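Side-chain contacts in A197 (Sulfolobus turreted icosahedral virus, PDB 2C0N), which is a viral glycosyltransferase with the GT-A fold, probably transferring a sugar from an activated donor to an acceptor: residues V99-K102 with D103-E107; D151-F154 with F155-K159. One frame throughout, in Å; residues are numbered along the deposited sequence.

Interaction 1: residues V99-K102 with D103-E107; sequences VYRK and DWEKE
Y100 and W104 lie abreast with their CA atoms 4.3 Å apart, a single beta bridge in a tight hairpin-like turn where the chain leaves strand 99-100, passes through R101, K102 and D103 and runs back beside itself. The firm backbone bond of the turn is E105 N to V99 O, 2.9 Å and nearly straight; the one from R101 N to D103 O is long and weak. D103 OD1 reaches forward to the N-H of the next residue, W104 N, in a weak bond, a short acidic side chain being well suited to meet a backbone N-H so close by.

On one flank the rings of Y100 and W104 form a T-shaped pair, flat aromatic groups being well suited to pair across the bridge. The tyrosine turns its edge to the indole face, planes 84° apart. Its chi1 of 63° swings the ring so that CD2 of Y100 comes 3.5 Å from CZ3 of W104. CB of Y100 lies over the rim of the same indole face.

R101 and E105 make the polar half, the long arginine reaching round to a buried glutamate. It grips side-on with two nitrogens: NE to OE2 of E105 at 3.0 Å and NH2 to OE1 of E105 at 3.1 Å. Both oxygens are met from above the carboxylate plane, and guanidinium and carboxylate are turned 60° from each other. A bend of E105 at chi2 curls the carboxylate back over the turn, where OE2 also takes a weak bond from R101 N. Its CG packs 3.5 Å from CG2 of V99, aliphatic carbon against one methyl.

V99 itself faces C86 and Y88 of strand 84-88, R101 O is bonded to N114 ND2 near the partner strand 115-116, and Y100 and W104 abut helix 150-158.

Interaction 2: residues D151-F154 with F155-K159; sequences DVYF and FSTHK
Y153 and T157, one helical turn apart in helix 150-158, show an i to i+4 pairing in which a hydroxyl folds back on the backbone. T157 places OG1 beside its own N (chi1 -57°), and from there it donates to Y153 O at 2.7 Å, an oxygen that also accepts T157 N. The same OG1 sits 3.3 Å above the plane of the Y153 ring, over its centre, with CB of T157 making a CH-pi contact to that face. S156 repeats the hydroxyl bond one residue earlier: its OG and N both give to V152 O. A hydroxyl on CB is close enough to the helix to fold back and donate to the carbonyl four residues earlier.

Around the helix, Y153, F154, F155 and H158 form an aromatic cluster. F154 and F155 are buried, which suits large apolar rings. F154 extends anti to its N (chi1 175°) while F155 has CG anti to its carbonyl carbon (chi1 -70°), which brings their rings into a T-shaped pair. Here F154 CD1 stands 3.7 Å above the centre of the F155 face. H158 ND1 makes a weak bond to F154 O and lies 3.6 Å from F154 CD2.

In the fold
Going from the N terminus, interaction 1 comes first: strand 99-100 passes through R101 and K102 into 103-107, and the contact closes that tight turn. Interaction 2 follows in series within helix 150-158, closing helical turns and no larger loop, so the two neither nest nor cross. In space they meet, with centres about 15 Å apart. OH of Y100 packs 3.5 Å from CB of F155 and also lies near CA of V152. The small sheet of strands 99-100 and 115-116 is thus joined to one flank of the helix, while F154 and H158 reach F127 of helix 125-128 in the GT-A domain.

Interaction 1: residues V99-K102 with D103-E107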
loop_
_atom_site.group_PDB
_atom_site.type_symbol
_atom_site.label_atom_id
_atom_site.label_comp_id
_atom_site.label_asym_id
_atom_site.label_seq_id
_atom_site.Cartn_x
_atom_site.Cartn_y
_atom_site.Cartn_z
ATOM N N VAL A 99 -10.826 7.350 22.439
ATOM C CA VAL A 99 -10.179 8.062 23.531
ATOM C C VAL A 99 -10.971 7.780 24.778
ATOM O O VAL A 99 -12.163 7.510 24.707
ATOM C CB VAL A 99 -10.094 9.595 23.299
ATOM C CG1 VAL A 99 -9.491 9.907 21.939
ATOM C CG2 VAL A 99 -11.431 10.222 23.419
ATOM N N TYR A 100 -10.309 7.818 25.921
ATOM C CA TYR A 100 -11.008 7.557 27.190
ATOM C C TYR A 100 -10.591 8.451 28.333
ATOM O O TYR A 100 -9.449 8.916 28.398
ATOM C CB TYR A 100 -10.848 6.107 27.600
ATOM C CG TYR A 100 -9.425 5.692 27.875
ATOM C CD1 TYR A 100 -8.845 5.897 29.134
ATOM C CD2 TYR A 100 -8.657 5.066 26.891
ATOM C CE1 TYR A 100 -7.552 5.503 29.388
ATOM C CE2 TYR A 100 -7.359 4.671 27.147
ATOM C CZ TYR A 100 -6.816 4.887 28.389
ATOM O OH TYR A 100 -5.513 4.490 28.664
ATOM N N ARG A 101 -11.555 8.708 29.219
ATOM C CA ARG A 101 -11.265 9.225 30.555
ATOM C C ARG A 101 -11.588 8.085 31.515
ATOM O O ARG A 101 -10.724 7.253 31.770
ATOM C CB ARG A 101 -12.031 10.508 30.829
ATOM C CG ARG A 101 -11.526 11.640 29.944
ATOM C CD ARG A 101 -12.329 12.895 30.070
ATOM N NE ARG A 101 -13.657 12.733 29.518
ATOM C CZ ARG A 101 -14.602 13.669 29.511
ATOM N NH1 ARG A 101 -14.370 14.871 30.047
ATOM N NH2 ARG A 101 -15.785 13.401 28.961
ATOM N N LYS A 102 -12.828 7.971 31.978
ATOM C CA LYS A 102 -13.195 6.839 32.846
ATOM C C LYS A 102 -13.503 5.606 32.012
ATOM O O LYS A 102 -13.276 4.477 32.452
ATOM C CB LYS A 102 -14.375 7.182 33.761
ATOM C CG LYS A 102 -14.021 8.170 34.865
ATOM C CD LYS A 102 -14.752 7.874 36.176
ATOM C CE LYS A 102 -14.365 8.863 37.281
ATOM N NZ LYS A 102 -14.862 8.472 38.644
ATOM N N ASP A 103 -14.015 5.834 30.805
ATOM C CA ASP A 103 -14.280 4.776 29.845
ATOM C C ASP A 103 -14.169 5.344 28.416
ATOM O O ASP A 103 -13.978 6.547 28.246
ATOM C CB ASP A 103 -15.663 4.184 30.098
ATOM C CG ASP A 103 -15.900 2.884 29.343
ATOM O OD1 ASP A 103 -14.917 2.271 28.841
ATOM O OD2 ASP A 103 -17.087 2.478 29.256
ATOM N N TRP A 104 -14.275 4.480 27.407
ATOM C CA TRP A 104 -14.262 4.933 26.012
ATOM C C TRP A 104 -15.320 6.004 25.899
ATOM O O TRP A 104 -16.416 5.849 26.409
ATOM C CB TRP A 104 -14.496 3.787 25.030
ATOM C CG TRP A 104 -13.479 2.740 25.157
ATOM C CD1 TRP A 104 -13.653 1.496 25.699
ATOM C CD2 TRP A 104 -12.083 2.847 24.832
ATOM N NE1 TRP A 104 -12.460 0.813 25.687
ATOM C CE2 TRP A 104 -11.484 1.621 25.165
ATOM C CE3 TRP A 104 -11.291 3.847 24.251
ATOM C CZ2 TRP A 104 -10.120 1.373 24.957
ATOM C CZ3 TRP A 104 -9.953 3.609 24.037
ATOM C CH2 TRP A 104 -9.373 2.381 24.393
ATOM N N GLU A 105 -14.959 7.129 25.296
ATOM C CA GLU A 105 -15.874 8.259 25.182
ATOM C C GLU A 105 -17.037 7.947 24.263
ATOM O O GLU A 105 -16.889 7.225 23.276
ATOM C CB GLU A 105 -15.151 9.505 24.692
ATOM C CG GLU A 105 -14.117 10.039 25.681
ATOM C CD GLU A 105 -14.712 10.426 27.006
ATOM O OE1 GLU A 105 -15.817 11.002 26.985
ATOM O OE2 GLU A 105 -14.077 10.164 28.067
ATOM N N LYS A 106 -18.205 8.474 24.618
ATOM C CA LYS A 106 -19.408 8.275 23.809
ATOM C C LYS A 106 -19.565 9.372 22.744
ATOM O O LYS A 106 -20.207 9.165 21.718
ATOM C CB LYS A 106 -20.633 8.194 24.719
ATOM C CG LYS A 106 -20.605 6.985 25.645
ATOM C CD LYS A 106 -20.827 5.654 24.882
ATOM C CE LYS A 106 -21.592 4.635 25.784
ATOM N NZ LYS A 106 -22.074 3.374 25.056
ATOM N N GLU A 107 -18.945 10.523 22.978
ATOM C CA GLU A 107 -19.057 11.661 22.077
ATOM C C GLU A 107 -17.677 12.335 21.879
ATOM O O GLU A 107 -16.782 12.223 22.734
ATOM C CB GLU A 107 -20.073 12.681 22.631
ATOM C CG GLU A 107 -21.532 12.153 22.797
ATOM C CD GLU A 107 -22.174 11.700 21.452
ATOM O OE1 GLU A 107 -21.649 12.090 20.377
ATOM O OE2 GLU A 107 -23.210 10.961 21.463
#

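Interaction 2: residues D151-F154 with F155-K159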
loop_
_atom_site.group_PDB
_atom_site.type_symbol
_atom_site.label_atom_id
_atom_site.label_comp_id
_atom_site.label_asym_id
_atom_site.label_seq_id
_atom_site.Cartn_x
_atom_site.Cartn_y
_atom_site.Cartn_z
ATOM N N ASP A 151 -1.799 -0.172 24.933
ATOM C CA ASP A 151 -2.402 1.158 24.968
ATOM C C ASP A 151 -2.721 1.640 26.389
ATOM O O ASP A 151 -2.235 2.681 26.804
ATOM C CB ASP A 151 -3.641 1.224 24.080
ATOM C CG ASP A 151 -4.689 0.165 24.401
ATOM O OD1 ASP A 151 -4.382 -0.887 25.003
ATOM O OD2 ASP A 151 -5.847 0.392 23.989
ATOM N N VAL A 152 -3.510 0.862 27.143
ATOM C CA VAL A 152 -3.807 1.205 28.548
ATOM C C VAL A 152 -2.537 1.124 29.385
ATOM O O VAL A 152 -2.308 1.973 30.252
ATOM C CB VAL A 152 -4.932 0.335 29.149
ATOM C CG1 VAL A 152 -5.125 0.625 30.641
ATOM C CG2 VAL A 152 -6.217 0.613 28.397
ATOM N N TYR A 153 -1.691 0.139 29.106
ATOM C CA TYR A 153 -0.399 0.062 29.791
ATOM C C TYR A 153 0.402 1.347 29.596
ATOM O O TYR A 153 0.879 1.932 30.567
ATOM C CB TYR A 153 0.418 -1.128 29.293
ATOM C CG TYR A 153 1.836 -1.159 29.825
ATOM C CD1 TYR A 153 2.851 -0.459 29.167
ATOM C CD2 TYR A 153 2.166 -1.859 30.995
ATOM C CE1 TYR A 153 4.143 -0.464 29.627
ATOM C CE2 TYR A 153 3.488 -1.868 31.480
ATOM C CZ TYR A 153 4.465 -1.163 30.773
ATOM O OH TYR A 153 5.768 -1.123 31.187
ATOM N N PHE A 154 0.556 1.761 28.335
ATOM C CA PHE A 154 1.375 2.928 27.985
ATOM C C PHE A 154 0.939 4.166 28.780
ATOM O O PHE A 154 1.742 4.832 29.438
ATOM C CB PHE A 154 1.251 3.228 26.499
ATOM C CG PHE A 154 1.952 4.462 26.076
ATOM C CD1 PHE A 154 1.250 5.625 25.840
ATOM C CD2 PHE A 154 3.326 4.467 25.929
ATOM C CE1 PHE A 154 1.911 6.763 25.449
ATOM C CE2 PHE A 154 4.001 5.608 25.553
ATOM C CZ PHE A 154 3.305 6.752 25.315
ATOM N N PHE A 155 -0.354 4.442 28.725
ATOM C CA PHE A 155 -0.916 5.583 29.443
ATOM C C PHE A 155 -0.920 5.435 30.959
ATOM O O PHE A 155 -0.642 6.417 31.709
ATOM C CB PHE A 155 -2.308 5.871 28.883
ATOM C CG PHE A 155 -2.258 6.424 27.503
ATOM C CD1 PHE A 155 -1.880 7.705 27.293
ATOM C CD2 PHE A 155 -2.547 5.640 26.382
ATOM C CE1 PHE A 155 -1.814 8.229 26.007
ATOM C CE2 PHE A 155 -2.454 6.147 25.108
ATOM C CZ PHE A 155 -2.090 7.425 24.902
ATOM N N SER A 156 -1.230 4.234 31.448
ATOM C CA SER A 156 -1.310 4.042 32.905
ATOM C C SER A 156 0.073 4.103 33.536
ATOM O O SER A 156 0.236 4.547 34.685
ATOM C CB SER A 156 -1.962 2.701 33.245
ATOM O OG SER A 156 -3.299 2.686 32.786
ATOM N N THR A 157 1.066 3.633 32.788
ATOM C CA THR A 157 2.414 3.510 33.300
ATOM C C THR A 157 3.181 4.802 33.166
ATOM O O THR A 157 3.853 5.220 34.098
ATOM C CB THR A 157 3.189 2.406 32.555
ATOM O OG1 THR A 157 2.473 1.170 32.674
ATOM C CG2 THR A 157 4.591 2.233 33.140
ATOM N N HIS A 158 3.090 5.423 31.993
ATOM C CA HIS A 158 3.929 6.590 31.665
ATOM C C HIS A 158 3.239 7.934 31.843
ATOM O O HIS A 158 3.902 8.959 31.848
ATOM C CB HIS A 158 4.473 6.425 30.258
ATOM C CG HIS A 158 5.200 5.133 30.081
ATOM N ND1 HIS A 158 4.789 4.154 29.202
ATOM C CD2 HIS A 158 6.277 4.636 30.724
ATOM C CE1 HIS A 158 5.609 3.124 29.289
ATOM N NE2 HIS A 158 6.517 3.388 30.210
ATOM N N LYS A 159 1.917 7.916 32.005
ATOM C CA LYS A 159 1.127 9.106 32.390
ATOM C C LYS A 159 1.486 10.381 31.596
ATOM O O LYS A 159 1.753 11.440 32.170
ATOM C CB LYS A 159 1.195 9.355 33.912
ATOM C CG LYS A 159 0.812 8.109 34.733
ATOM C CD LYS A 159 1.087 8.234 36.205
ATOM C CE LYS A 159 -0.077 8.869 36.978
ATOM N NZ LYS A 159 0.275 9.005 38.442
#